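Local structure of B-agarase (Agarivorans gilvus, 5Z6P) at residues K510-M515 with E597-V602; C618-W623 with P627-A632. The protein probably hydrolyses the beta-1,4-glycosidic linkages of agarose, as a glycoside hydrolase of family 50. One frame throughout, in Å; residues are numbered along the deposited sequence.

Contact 1: K510-M515 with E597-V602; sequences KSWGRM and EYFRVV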
# COMPACT_ATOMS: atom_id res chain seq x y z
N LYS A 510 -5.09 4.93 -9.39
CA LYS A 510 -4.95 4.80 -10.84
C LYS A 510 -3.50 5.09 -11.26
O LYS A 510 -2.76 5.77 -10.56
CB LYS A 510 -5.94 5.74 -11.56
CG LYS A 510 -7.39 5.39 -11.35
CD LYS A 510 -8.32 6.22 -12.25
CE LYS A 510 -9.79 5.89 -11.99
NZ LYS A 510 -10.12 4.44 -12.21
N SER A 511 -3.10 4.57 -12.42
CA SER A 511 -1.76 4.81 -12.95
C SER A 511 -1.63 6.15 -13.69
O SER A 511 -1.51 6.18 -14.91
CB SER A 511 -1.35 3.66 -13.88
OG SER A 511 -1.23 2.44 -13.17
N TRP A 512 -1.66 7.26 -12.95
CA TRP A 512 -1.74 8.60 -13.57
C TRP A 512 -0.43 9.01 -14.23
O TRP A 512 -0.38 9.98 -14.99
CB TRP A 512 -2.12 9.67 -12.54
CG TRP A 512 -3.49 9.58 -11.97
CD1 TRP A 512 -3.84 9.12 -10.73
CD2 TRP A 512 -4.70 9.96 -12.62
NE1 TRP A 512 -5.20 9.23 -10.56
CE2 TRP A 512 -5.75 9.72 -11.71
CE3 TRP A 512 -5.00 10.48 -13.89
CZ2 TRP A 512 -7.08 10.00 -12.02
CZ3 TRP A 512 -6.32 10.75 -14.20
CH2 TRP A 512 -7.34 10.52 -13.27
N GLY A 513 0.64 8.29 -13.90
CA GLY A 513 1.97 8.64 -14.36
C GLY A 513 2.96 8.65 -13.20
O GLY A 513 2.76 9.31 -12.19
N ARG A 514 4.04 7.89 -13.35
CA ARG A 514 5.05 7.79 -12.31
C ARG A 514 6.19 8.77 -12.53
O ARG A 514 6.88 8.71 -13.56
CB ARG A 514 5.59 6.36 -12.23
CG ARG A 514 6.65 6.14 -11.17
CD ARG A 514 7.21 4.73 -11.27
NE ARG A 514 8.10 4.43 -10.16
CZ ARG A 514 7.95 3.39 -9.34
NH1 ARG A 514 6.94 2.54 -9.54
NH2 ARG A 514 8.80 3.19 -8.35
N MET A 515 6.39 9.66 -11.58
CA MET A 515 7.45 10.66 -11.69
C MET A 515 8.82 9.99 -11.72
O MET A 515 8.97 8.89 -11.18
CB MET A 515 7.38 11.65 -10.54
CG MET A 515 6.13 12.50 -10.53
SD MET A 515 6.24 13.82 -9.34
CE MET A 515 6.01 12.92 -7.82
N GLU A 597 -10.82 16.67 -16.52
CA GLU A 597 -12.14 16.21 -16.94
C GLU A 597 -12.59 14.96 -16.17
O GLU A 597 -13.76 14.83 -15.90
CB GLU A 597 -12.16 15.92 -18.44
CG GLU A 597 -13.56 15.61 -19.00
CD GLU A 597 -14.49 16.84 -19.06
OE1 GLU A 597 -14.08 17.95 -18.66
OE2 GLU A 597 -15.64 16.69 -19.50
N TYR A 598 -11.69 14.04 -15.85
CA TYR A 598 -12.08 12.93 -14.99
C TYR A 598 -12.66 13.49 -13.67
O TYR A 598 -13.75 13.13 -13.25
CB TYR A 598 -10.90 11.99 -14.69
CG TYR A 598 -11.15 11.01 -13.53
CD1 TYR A 598 -11.76 9.78 -13.74
CD2 TYR A 598 -10.77 11.34 -12.24
CE1 TYR A 598 -12.00 8.89 -12.67
CE2 TYR A 598 -10.99 10.48 -11.17
CZ TYR A 598 -11.60 9.25 -11.38
OH TYR A 598 -11.81 8.43 -10.30
N PHE A 599 -11.92 14.38 -13.02
CA PHE A 599 -12.35 14.87 -11.73
C PHE A 599 -13.61 15.73 -11.84
O PHE A 599 -14.44 15.70 -10.94
CB PHE A 599 -11.21 15.63 -11.04
CG PHE A 599 -10.08 14.74 -10.59
CD1 PHE A 599 -10.26 13.82 -9.57
CD2 PHE A 599 -8.83 14.83 -11.18
CE1 PHE A 599 -9.22 12.99 -9.14
CE2 PHE A 599 -7.78 14.00 -10.77
CZ PHE A 599 -7.99 13.07 -9.74
N ARG A 600 -13.76 16.44 -12.96
CA ARG A 600 -14.95 17.28 -13.19
C ARG A 600 -16.20 16.43 -13.31
O ARG A 600 -17.23 16.72 -12.70
CB ARG A 600 -14.79 18.17 -14.45
CG ARG A 600 -15.92 19.21 -14.66
CD ARG A 600 -15.75 20.08 -15.97
NE ARG A 600 -16.24 19.33 -17.13
CZ ARG A 600 -17.49 19.37 -17.58
NH1 ARG A 600 -18.40 20.15 -17.02
NH2 ARG A 600 -17.82 18.62 -18.62
N VAL A 601 -16.11 15.36 -14.11
CA VAL A 601 -17.28 14.53 -14.36
C VAL A 601 -17.71 13.81 -13.07
O VAL A 601 -18.88 13.83 -12.71
CB VAL A 601 -17.04 13.49 -15.48
CG1 VAL A 601 -18.18 12.53 -15.56
CG2 VAL A 601 -16.86 14.21 -16.84
N VAL A 602 -16.75 13.22 -12.36
CA VAL A 602 -17.05 12.55 -11.10
C VAL A 602 -17.65 13.54 -10.09
O VAL A 602 -18.66 13.25 -9.50
CB VAL A 602 -15.81 11.89 -10.47
CG1 VAL A 602 -16.16 11.34 -9.07
CG2 VAL A 602 -15.27 10.77 -11.37
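Trp512 reaches from its loop to residues 597-602 of helix 581-609 and meets Tyr598 and Phe599 with the far end of its indole. With CG anti to the carbonyl carbon (chi1 -67°), the indole extends toward the helix with its benzo edge leading. CB itself packs on Val629, and one face of the indole carries Lys510 CB, 3.7 Å above the plane toward the rim. Farther out, Trp512 CZ2 lies 3.9 Å from both Phe599 CZ and Tyr598 CD2. At the tip, Trp512 CH2 comes to 3.7 Å from Tyr598 CD2, which approaches near the indole plane. The six-membered ring thus presents its edge to the face of the tyrosine, a T-shaped pair with planes at 70°. Phe599 is turned differently: its plane is nearly parallel to the indole (25°) but displaced, and little of one ring lies over the other. The two helix rings also pack on each other, Tyr598 CD2 standing 3.6 Å above the centre of the Phe599 ring. At the other end of the tyrosine, Lys510 CE lies 3.7 Å from Tyr598 OH, whose hydrogen bond goes to Asp507. No hydrogen bond crosses here. The result is a buried aromatic cluster, which joins the loop after strand 501-506 to helix 581-609 in what is probably the (beta/alpha)8-barrel catalytic domain of this glycosidase.

Contact 2: C618-W623 with P627-A632; sequences CRFADW and PEVVRA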
# COMPACT_ATOMS: atom_id res chain seq x y z
N CYS A 618 -9.36 10.33 -5.41
CA CYS A 618 -9.09 9.02 -6.00
C CYS A 618 -7.91 8.28 -5.39
O CYS A 618 -7.44 7.29 -5.97
CB CYS A 618 -8.85 9.16 -7.50
SG CYS A 618 -7.44 10.18 -7.90
N ARG A 619 -7.42 8.76 -4.26
CA ARG A 619 -6.41 8.06 -3.49
C ARG A 619 -5.16 7.81 -4.31
O ARG A 619 -4.93 6.69 -4.79
CB ARG A 619 -6.99 6.74 -2.95
CG ARG A 619 -8.32 6.93 -2.20
CD ARG A 619 -9.10 5.62 -2.02
NE ARG A 619 -8.39 4.69 -1.16
CZ ARG A 619 -8.38 4.79 0.17
NH1 ARG A 619 -9.05 5.78 0.75
NH2 ARG A 619 -7.71 3.90 0.90
N PHE A 620 -4.36 8.86 -4.49
CA PHE A 620 -3.12 8.80 -5.27
C PHE A 620 -2.07 7.87 -4.64
O PHE A 620 -1.62 8.11 -3.52
CB PHE A 620 -2.49 10.20 -5.40
CG PHE A 620 -3.29 11.18 -6.21
CD1 PHE A 620 -3.56 10.94 -7.56
CD2 PHE A 620 -3.73 12.37 -5.66
CE1 PHE A 620 -4.28 11.87 -8.32
CE2 PHE A 620 -4.45 13.30 -6.42
CZ PHE A 620 -4.72 13.04 -7.74
N ALA A 621 -1.63 6.84 -5.36
CA ALA A 621 -0.44 6.11 -4.93
C ALA A 621 0.78 6.96 -5.25
O ALA A 621 0.71 7.81 -6.14
CB ALA A 621 -0.34 4.76 -5.60
N ASP A 622 1.89 6.72 -4.56
CA ASP A 622 3.10 7.52 -4.78
C ASP A 622 3.72 7.28 -6.16
O ASP A 622 4.45 8.13 -6.66
CB ASP A 622 4.13 7.30 -3.65
CG ASP A 622 4.67 5.85 -3.57
OD1 ASP A 622 4.19 4.96 -4.28
OD2 ASP A 622 5.58 5.62 -2.76
N TRP A 623 3.39 6.15 -6.79
CA TRP A 623 3.83 5.86 -8.17
C TRP A 623 2.77 6.27 -9.20
O TRP A 623 2.96 6.11 -10.40
CB TRP A 623 4.16 4.38 -8.34
CG TRP A 623 3.12 3.48 -7.72
CD1 TRP A 623 3.22 2.82 -6.53
CD2 TRP A 623 1.82 3.17 -8.24
NE1 TRP A 623 2.07 2.12 -6.28
CE2 TRP A 623 1.20 2.31 -7.32
CE3 TRP A 623 1.12 3.53 -9.40
CZ2 TRP A 623 -0.08 1.82 -7.52
CZ3 TRP A 623 -0.14 3.04 -9.59
CH2 TRP A 623 -0.73 2.19 -8.67
N PRO A 627 2.53 16.51 -10.46
CA PRO A 627 1.94 17.84 -10.27
C PRO A 627 0.70 18.05 -11.12
O PRO A 627 -0.29 18.59 -10.66
CB PRO A 627 3.07 18.79 -10.69
CG PRO A 627 4.32 18.02 -10.42
CD PRO A 627 3.98 16.58 -10.75
N GLU A 628 0.74 17.55 -12.35
CA GLU A 628 -0.40 17.70 -13.25
C GLU A 628 -1.72 17.12 -12.71
O GLU A 628 -2.73 17.81 -12.71
CB GLU A 628 -0.05 17.08 -14.60
CG GLU A 628 1.05 17.82 -15.35
CD GLU A 628 2.45 17.44 -14.93
OE1 GLU A 628 2.61 16.55 -14.06
OE2 GLU A 628 3.41 18.02 -15.48
N VAL A 629 -1.72 15.88 -12.24
CA VAL A 629 -2.97 15.27 -11.81
C VAL A 629 -3.37 15.76 -10.40
O VAL A 629 -4.54 15.79 -10.06
CB VAL A 629 -2.92 13.70 -11.87
CG1 VAL A 629 -2.66 13.24 -13.33
CG2 VAL A 629 -1.88 13.12 -10.93
N VAL A 630 -2.41 16.20 -9.61
CA VAL A 630 -2.75 16.83 -8.33
C VAL A 630 -3.44 18.18 -8.55
O VAL A 630 -4.47 18.46 -7.97
CB VAL A 630 -1.52 17.01 -7.41
CG1 VAL A 630 -1.87 17.89 -6.21
CG2 VAL A 630 -0.98 15.65 -6.92
N ARG A 631 -2.89 19.01 -9.42
CA ARG A 631 -3.56 20.28 -9.76
C ARG A 631 -4.95 20.00 -10.35
O ARG A 631 -5.90 20.70 -10.04
CB ARG A 631 -2.70 21.12 -10.71
CG ARG A 631 -1.51 21.78 -10.03
CD ARG A 631 -0.83 22.85 -10.88
NE ARG A 631 0.32 22.32 -11.61
CZ ARG A 631 0.26 22.05 -12.90
NH1 ARG A 631 -0.88 22.28 -13.50
NH2 ARG A 631 1.29 21.53 -13.56
N ALA A 632 -5.09 18.94 -11.13
CA ALA A 632 -6.40 18.63 -11.69
C ALA A 632 -7.39 18.27 -10.58
O ALA A 632 -8.56 18.66 -10.60
CB ALA A 632 -6.30 17.51 -12.70
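Phe620 lays the outer end of its ring against the first turn of the helix that follows its own loop, and everything it meets there belongs to Val629 and Val630. The closest approach is to backbone: Phe620 CZ lies 3.6 Å from Val629 O, a packing contact of an aromatic C-H with a carbonyl. Beside it, Phe620 CE1 rests 3.8 Å from Val629 CG2, the methyl held between the backbone N and the carbonyl carbon, while CG1 takes the place anti to that carbon (chi1 -61°). On the other side of the ring tip, Phe620 CE2 is more loosely met by Val630 CG2, at 4.2 Å. All three residues are buried, and no hydrogen bond passes between the segments.

What fixes these groups lies one layer out. Within the helix, Arg631 N donates to Pro627 O at 2.9 Å and Ala632 N to Glu628 O at 3.1 Å, bonds that close the helical turn carrying the two valines. Val629 N is also bonded to Asn626 OD1 just ahead of the helix, and the carboxylate of Glu628 is held by His521 and Tyr522. The loop is tied down by backbone hydrogen bonds from Phe620 to Ser641 and Asn643. Strand 640-643 touches Phe620 through Val640 and Val630 through Tyr642, Ile660 of helix 657-660 also covers Val630, and helix 581-609 packs on Ala632 and pairs Glu592 with Arg631.

How the contacts relate
Both contacts are buried in the glycosidase domain and make no hydrogen bond across their segments, yet they differ in span and chemistry. Contact 1 joins parts of the chain more than eighty residues apart mainly through aromatic rings, with a lysine methylene at the margin, whereas contact 2 joins a loop to the helix that soon follows it, with one ring against aliphatic methyls and a carbonyl. They form a continuous core: Trp512 NE1 comes to 3.6 Å from Phe620 CE1, and Phe599 CZ packs 3.5 Å from Cys618 SG. Helix 627-634 also touches contact 1, Val629 meeting Trp512 and Ala632 meeting Phe599, which places it and helix 581-609 around one core. Toward the surface, Arg514 packs on Trp623.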